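Pdx2 protein (Plasmodium falciparum, PDB 2ABW) hydrolyses glutamine to glutamate and ammonia, the ammonia being channelled to the Pdx1 active site for the biosynthesis of pyridoxal 5'-phosphate (vitamin B6). Local coordinates at residues E16-H21 / H196-P201; I23-P28 / P201-Q206. One frame throughout, in Å; residues are numbered along the deposited sequence.

Contacts 1 and 2 are successive parts of one seam between the first helix of the glutaminase, 16-23, with the turn that follows it, and the segment from the charge-relay residues to the start of the last helix, 204-219. Their centres lie about 9 Å apart on the same side of the chain's centre, and Pro201 belongs to both. Contact 1 holds His196 and Glu198, with the side chain of Pro197 about 7 Å from that of the nucleophile Cys87; contact 2 lies farther out, at the surface. His21 joins them: its NE2 lies 2.9 Å from His202 O, a probable hydrogen bond, while its carbonyl O packs 3.5 Å from Thr203 CG2.

Contact 1. Residues E16-H21 / H196-P201; sequences EPHINH and HPELLP
The His and Glu of the Cys-His-Glu triad of a class I glutamine amidotransferase lie on one side of this contact, and helix 16-23 backs them. Glu198 CB lies 3.8 Å from Pro17 O, beside the helix backbone. The first torsion wedges CG between N and C of its own backbone (chi1 82°), where it meets Pro17 CB and sits over one face of the His18 ring, toward the rim, in a CH-pi contact 3.9 Å from the centroid. A bend at chi2 carries the carboxylate across the imidazole, the two planes stacked 27° apart. OE1 reaches His18 CE1 at 3.2 Å, whereas OE2 accepts on its syn lone pair a hydrogen bond from His196 ND1, 2.7 Å long and nearly straight at 164°. Glutamate suits the place because its chain is long enough to pack against the helix and still orient the histidine; its negative charge would be expected to stabilise a protonated His196, whose side chain touches the nucleophile Cys87. The His21 ring turns one face to Glu198, and its NE2 is hydrogen-bonded to His202 O. Glu198 CA stands almost above the centre of that ring, 3.9 Å from the centroid.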
loop_
_atom_site.group_PDB
_atom_site.type_symbol
_atom_site.label_atom_id
_atom_site.label_comp_id
_atom_site.label_asym_id
_atom_site.label_seq_id
_atom_site.Cartn_x
_atom_site.Cartn_y
_atom_site.Cartn_z
ATOM N N GLU A 16 -13.802 -4.729 0.769
ATOM C CA GLU A 16 -14.614 -4.642 -0.454
ATOM C C GLU A 16 -14.467 -3.319 -1.217
ATOM O O GLU A 16 -14.386 -3.318 -2.464
ATOM C CB GLU A 16 -16.095 -4.993 -0.245
ATOM C CG GLU A 16 -16.187 -6.425 0.188
ATOM C CD GLU A 16 -17.042 -7.334 -0.696
ATOM O OE1 GLU A 16 -18.244 -7.021 -0.905
ATOM O OE2 GLU A 16 -16.556 -8.452 -1.069
ATOM N N PRO A 17 -14.442 -2.182 -0.517
ATOM C CA PRO A 17 -14.292 -0.938 -1.284
ATOM C C PRO A 17 -12.996 -0.871 -2.065
ATOM O O PRO A 17 -12.987 -0.230 -3.113
ATOM C CB PRO A 17 -14.307 0.163 -0.253
ATOM C CG PRO A 17 -14.961 -0.451 0.915
ATOM C CD PRO A 17 -14.778 -1.910 0.915
ATOM N N HIS A 18 -11.929 -1.494 -1.575
ATOM C CA HIS A 18 -10.719 -1.510 -2.338
ATOM C C HIS A 18 -10.844 -2.334 -3.619
ATOM O O HIS A 18 -10.382 -1.935 -4.704
ATOM C CB HIS A 18 -9.565 -2.066 -1.510
ATOM C CG HIS A 18 -9.093 -1.108 -0.491
ATOM N ND1 HIS A 18 -8.118 -0.148 -0.740
ATOM C CD2 HIS A 18 -9.511 -0.942 0.778
ATOM C CE1 HIS A 18 -7.946 0.532 0.377
ATOM N NE2 HIS A 18 -8.789 0.093 1.300
ATOM N N ILE A 19 -11.496 -3.483 -3.489
ATOM C CA ILE A 19 -11.798 -4.323 -4.659
ATOM C C ILE A 19 -12.668 -3.543 -5.665
ATOM O O ILE A 19 -12.389 -3.501 -6.875
ATOM C CB ILE A 19 -12.501 -5.633 -4.225
ATOM C CG1 ILE A 19 -11.478 -6.449 -3.453
ATOM C CG2 ILE A 19 -12.977 -6.417 -5.453
ATOM C CD1 ILE A 19 -12.017 -7.839 -2.950
ATOM N N ASN A 20 -13.715 -2.926 -5.182
ATOM C CA ASN A 20 -14.645 -2.135 -6.049
ATOM C C ASN A 20 -13.885 -1.087 -6.837
ATOM O O ASN A 20 -14.179 -0.840 -7.983
ATOM C CB ASN A 20 -15.711 -1.461 -5.204
ATOM C CG ASN A 20 -16.618 -0.574 -5.994
ATOM O OD1 ASN A 20 -17.468 -1.096 -6.733
ATOM N ND2 ASN A 20 -16.494 0.772 -5.876
ATOM N N HIS A 21 -12.939 -0.432 -6.173
ATOM C CA HIS A 21 -12.183 0.631 -6.835
ATOM C C HIS A 21 -11.286 0.139 -7.979
ATOM O O HIS A 21 -11.101 0.862 -8.948
ATOM C CB HIS A 21 -11.385 1.466 -5.851
ATOM C CG HIS A 21 -11.763 2.903 -5.872
ATOM N ND1 HIS A 21 -12.916 3.312 -5.264
ATOM C CD2 HIS A 21 -11.110 4.016 -6.271
ATOM C CE1 HIS A 21 -12.972 4.647 -5.313
ATOM N NE2 HIS A 21 -11.934 5.088 -6.001
ATOM N N HIS A 196 -6.569 7.066 1.913
ATOM C CA HIS A 196 -7.571 6.057 1.553
ATOM C C HIS A 196 -7.984 6.219 0.113
ATOM O O HIS A 196 -8.916 6.945 -0.199
ATOM C CB HIS A 196 -8.802 6.226 2.453
ATOM C CG HIS A 196 -8.629 5.597 3.774
ATOM N ND1 HIS A 196 -9.041 4.309 4.026
ATOM C CD2 HIS A 196 -8.053 6.049 4.910
ATOM C CE1 HIS A 196 -8.764 4.014 5.288
ATOM N NE2 HIS A 196 -8.131 5.042 5.840
ATOM N N PRO A 197 -7.284 5.511 -0.808
ATOM C CA PRO A 197 -7.563 5.716 -2.247
ATOM C C PRO A 197 -8.910 5.207 -2.648
ATOM O O PRO A 197 -9.442 5.563 -3.708
ATOM C CB PRO A 197 -6.491 4.812 -2.887
ATOM C CG PRO A 197 -6.203 3.745 -1.891
ATOM C CD PRO A 197 -6.355 4.411 -0.558
ATOM N N GLU A 198 -9.540 4.413 -1.784
ATOM C CA GLU A 198 -10.849 3.857 -2.071
ATOM C C GLU A 198 -11.994 4.749 -1.698
ATOM O O GLU A 198 -13.158 4.434 -2.066
ATOM C CB GLU A 198 -10.955 2.491 -1.407
ATOM C CG GLU A 198 -11.310 2.501 0.041
ATOM C CD GLU A 198 -10.244 3.019 1.052
ATOM O OE1 GLU A 198 -9.155 3.516 0.678
ATOM O OE2 GLU A 198 -10.621 2.932 2.268
ATOM N N LEU A 199 -11.702 5.849 -1.017
ATOM C CA LEU A 199 -12.770 6.732 -0.423
ATOM C C LEU A 199 -13.014 8.016 -1.272
ATOM O O LEU A 199 -13.866 8.806 -0.926
ATOM C CB LEU A 199 -12.426 7.082 0.974
ATOM C CG LEU A 199 -12.437 6.020 2.067
ATOM C CD1 LEU A 199 -12.207 6.674 3.452
ATOM C CD2 LEU A 199 -13.752 5.369 1.890
ATOM N N LEU A 200 -12.310 8.180 -2.378
ATOM C CA LEU A 200 -12.592 9.251 -3.360
ATOM C C LEU A 200 -12.991 8.627 -4.671
ATOM O O LEU A 200 -12.631 7.499 -4.991
ATOM C CB LEU A 200 -11.408 10.184 -3.538
ATOM C CG LEU A 200 -11.010 10.925 -2.299
ATOM C CD1 LEU A 200 -9.727 11.775 -2.677
ATOM C CD2 LEU A 200 -12.118 11.863 -1.760
ATOM N N PRO A 201 -13.831 9.305 -5.443
ATOM C CA PRO A 201 -14.309 8.596 -6.619
ATOM C C PRO A 201 -13.237 8.211 -7.615
ATOM O O PRO A 201 -13.355 7.147 -8.222
ATOM C CB PRO A 201 -15.366 9.550 -7.205
ATOM C CG PRO A 201 -15.867 10.317 -5.980
ATOM C CD PRO A 201 -14.572 10.535 -5.162
#

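Contact 2. Residues I23-P28 / P201-Q206; sequences IKLQIP and PHTAFQ
Pro201 opens the segment by presenting its carbonyl to the lysine of the facing turn. Lys24 NZ donates a hydrogen bond to Pro201 O over 2.7 Å, arriving in the carbonyl plane on a lone pair, with a C=O...N angle of 126°. The lysine gets there by a chain that starts beside its own backbone N and bends at chi3 (77°), so that NZ comes to the oxygen while CB and CD stay near Thr203. A long, flexible side chain suits this exposed position, since it can reach from the turn to the loop before helix 204-219 and still bring a charge to the far end.

His202 turns its side chain away from the turn. Thr203 follows at the N-cap position of helix 204-219, although its OG1 makes no capping bond, and its two branches divide the work. CG2 lies 3.8 Å from Lys24 CB, the two side chains crossing obliquely; on the other branch, OG1 is 3.5 Å from Leu25 CD2, which also touches Thr203 CB. A beta-branched residue is apt here because it can meet two neighbours in the turn at once. One turn into the helix comes Gln206: its CB is 4.0 Å from Leu25 CD1, so the leucine spreads one methyl to Thr203 and the other to Gln206.

The turn itself is type I, from Ile23 to Gln26, and Ile23 O accepts from both Gln26 N and Gln26 NE2. The chemistry is thus one directional hydrogen bond, probably charge-assisted and at an exposed edge, beside van der Waals contacts of the Leu25 methyls with carbon and oxygen atoms, which impose no direction of their own.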
loop_
_atom_site.group_PDB
_atom_site.type_symbol
_atom_site.label_atom_id
_atom_site.label_comp_id
_atom_site.label_asym_id
_atom_site.label_seq_id
_atom_site.Cartn_x
_atom_site.Cartn_y
_atom_site.Cartn_z
ATOM N N ILE A 23 -12.256 -2.655 -9.784
ATOM C CA ILE A 23 -13.294 -3.007 -10.758
ATOM C C ILE A 23 -13.748 -1.773 -11.501
ATOM O O ILE A 23 -14.048 -1.897 -12.678
ATOM C CB ILE A 23 -14.430 -3.731 -10.079
ATOM C CG1 ILE A 23 -13.908 -5.092 -9.546
ATOM C CG2 ILE A 23 -15.544 -3.965 -11.077
ATOM C CD1 ILE A 23 -13.214 -5.956 -10.544
ATOM N N LYS A 24 -13.735 -0.599 -10.867
ATOM C CA LYS A 24 -14.163 0.624 -11.518
ATOM C C LYS A 24 -13.226 1.008 -12.688
ATOM O O LYS A 24 -13.583 1.863 -13.519
ATOM C CB LYS A 24 -14.154 1.813 -10.592
ATOM C CG LYS A 24 -15.246 1.882 -9.621
ATOM C CD LYS A 24 -15.047 3.129 -8.682
ATOM C CE LYS A 24 -15.426 4.414 -9.366
ATOM N NZ LYS A 24 -15.563 5.613 -8.313
ATOM N N LEU A 25 -12.039 0.495 -12.692
ATOM C CA LEU A 25 -11.132 0.686 -13.833
ATOM C C LEU A 25 -11.702 0.133 -15.137
ATOM O O LEU A 25 -11.322 0.586 -16.236
ATOM C CB LEU A 25 -9.763 0.057 -13.627
ATOM C CG LEU A 25 -8.886 0.628 -12.444
ATOM C CD1 LEU A 25 -7.647 -0.252 -12.143
ATOM C CD2 LEU A 25 -8.604 2.100 -12.735
ATOM N N GLN A 26 -12.563 -0.876 -15.050
ATOM C CA GLN A 26 -13.164 -1.491 -16.239
ATOM C C GLN A 26 -12.161 -2.034 -17.224
ATOM O O GLN A 26 -12.400 -1.958 -18.420
ATOM C CB GLN A 26 -14.160 -0.523 -16.876
ATOM C CG GLN A 26 -15.332 -0.163 -15.881
ATOM C CD GLN A 26 -16.194 -1.394 -15.666
ATOM O OE1 GLN A 26 -16.866 -1.846 -16.593
ATOM N NE2 GLN A 26 -16.109 -2.012 -14.491
ATOM N N ILE A 27 -11.057 -2.611 -16.744
ATOM C CA ILE A 27 -9.979 -3.081 -17.660
ATOM C C ILE A 27 -10.112 -4.553 -18.023
ATOM O O ILE A 27 -9.915 -5.396 -17.155
ATOM C CB ILE A 27 -8.582 -2.847 -17.020
ATOM C CG1 ILE A 27 -8.306 -1.368 -16.806
ATOM C CG2 ILE A 27 -7.444 -3.530 -17.870
ATOM C CD1 ILE A 27 -7.114 -1.087 -16.041
ATOM N N PRO A 28 -10.376 -4.863 -19.316
ATOM C CA PRO A 28 -10.726 -6.231 -19.595
ATOM C C PRO A 28 -9.879 -7.321 -18.984
ATOM O O PRO A 28 -10.461 -8.283 -18.517
ATOM C CB PRO A 28 -10.738 -6.308 -21.135
ATOM C CG PRO A 28 -11.163 -4.979 -21.509
ATOM C CD PRO A 28 -10.413 -4.074 -20.574
ATOM N N PRO A 201 -13.831 9.305 -5.443
ATOM C CA PRO A 201 -14.309 8.596 -6.619
ATOM C C PRO A 201 -13.237 8.211 -7.615
ATOM O O PRO A 201 -13.355 7.147 -8.222
ATOM C CB PRO A 201 -15.366 9.550 -7.205
ATOM C CG PRO A 201 -15.867 10.317 -5.980
ATOM C CD PRO A 201 -14.572 10.535 -5.162
ATOM N N HIS A 202 -12.191 9.038 -7.759
ATOM C CA HIS A 202 -11.229 8.781 -8.856
ATOM C C HIS A 202 -10.425 7.545 -8.554
ATOM O O HIS A 202 -10.358 7.115 -7.398
ATOM C CB HIS A 202 -10.314 9.912 -9.145
ATOM C CG HIS A 202 -9.227 10.119 -8.151
ATOM N ND1 HIS A 202 -9.185 11.124 -7.186
ATOM C CD2 HIS A 202 -8.031 9.475 -8.061
ATOM C CE1 HIS A 202 -8.037 11.000 -6.493
ATOM N NE2 HIS A 202 -7.333 10.019 -7.022
ATOM N N THR A 203 -9.829 7.003 -9.614
ATOM C CA THR A 203 -9.164 5.695 -9.538
ATOM C C THR A 203 -7.660 5.818 -9.912
ATOM O O THR A 203 -7.063 4.839 -10.380
ATOM C CB THR A 203 -9.825 4.636 -10.448
ATOM O OG1 THR A 203 -9.927 5.153 -11.768
ATOM C CG2 THR A 203 -11.269 4.245 -9.911
ATOM N N ALA A 204 -7.063 6.972 -9.740
ATOM C CA ALA A 204 -5.703 7.243 -10.320
ATOM C C ALA A 204 -4.703 6.266 -9.752
ATOM O O ALA A 204 -3.876 5.719 -10.498
ATOM C CB ALA A 204 -5.280 8.651 -9.972
ATOM N N PHE A 205 -4.665 6.067 -8.425
ATOM C CA PHE A 205 -3.631 5.198 -7.840
ATOM C C PHE A 205 -3.847 3.718 -8.192
ATOM O O PHE A 205 -2.907 2.920 -8.295
ATOM C CB PHE A 205 -3.468 5.448 -6.354
ATOM C CG PHE A 205 -2.738 6.788 -6.088
ATOM C CD1 PHE A 205 -3.451 7.957 -6.078
ATOM C CD2 PHE A 205 -1.356 6.832 -6.018
ATOM C CE1 PHE A 205 -2.790 9.175 -5.917
ATOM C CE2 PHE A 205 -0.706 8.074 -5.838
ATOM C CZ PHE A 205 -1.421 9.202 -5.870
ATOM N N GLN A 206 -5.127 3.345 -8.283
ATOM C CA GLN A 206 -5.445 2.011 -8.745
ATOM C C GLN A 206 -4.916 1.779 -10.158
ATOM O O GLN A 206 -4.307 0.727 -10.487
ATOM C CB GLN A 206 -6.971 1.742 -8.720
ATOM C CG GLN A 206 -7.502 1.616 -7.293
ATOM C CD GLN A 206 -7.794 2.912 -6.591
ATOM O OE1 GLN A 206 -7.722 3.946 -7.216
ATOM N NE2 GLN A 206 -8.184 2.828 -5.307
#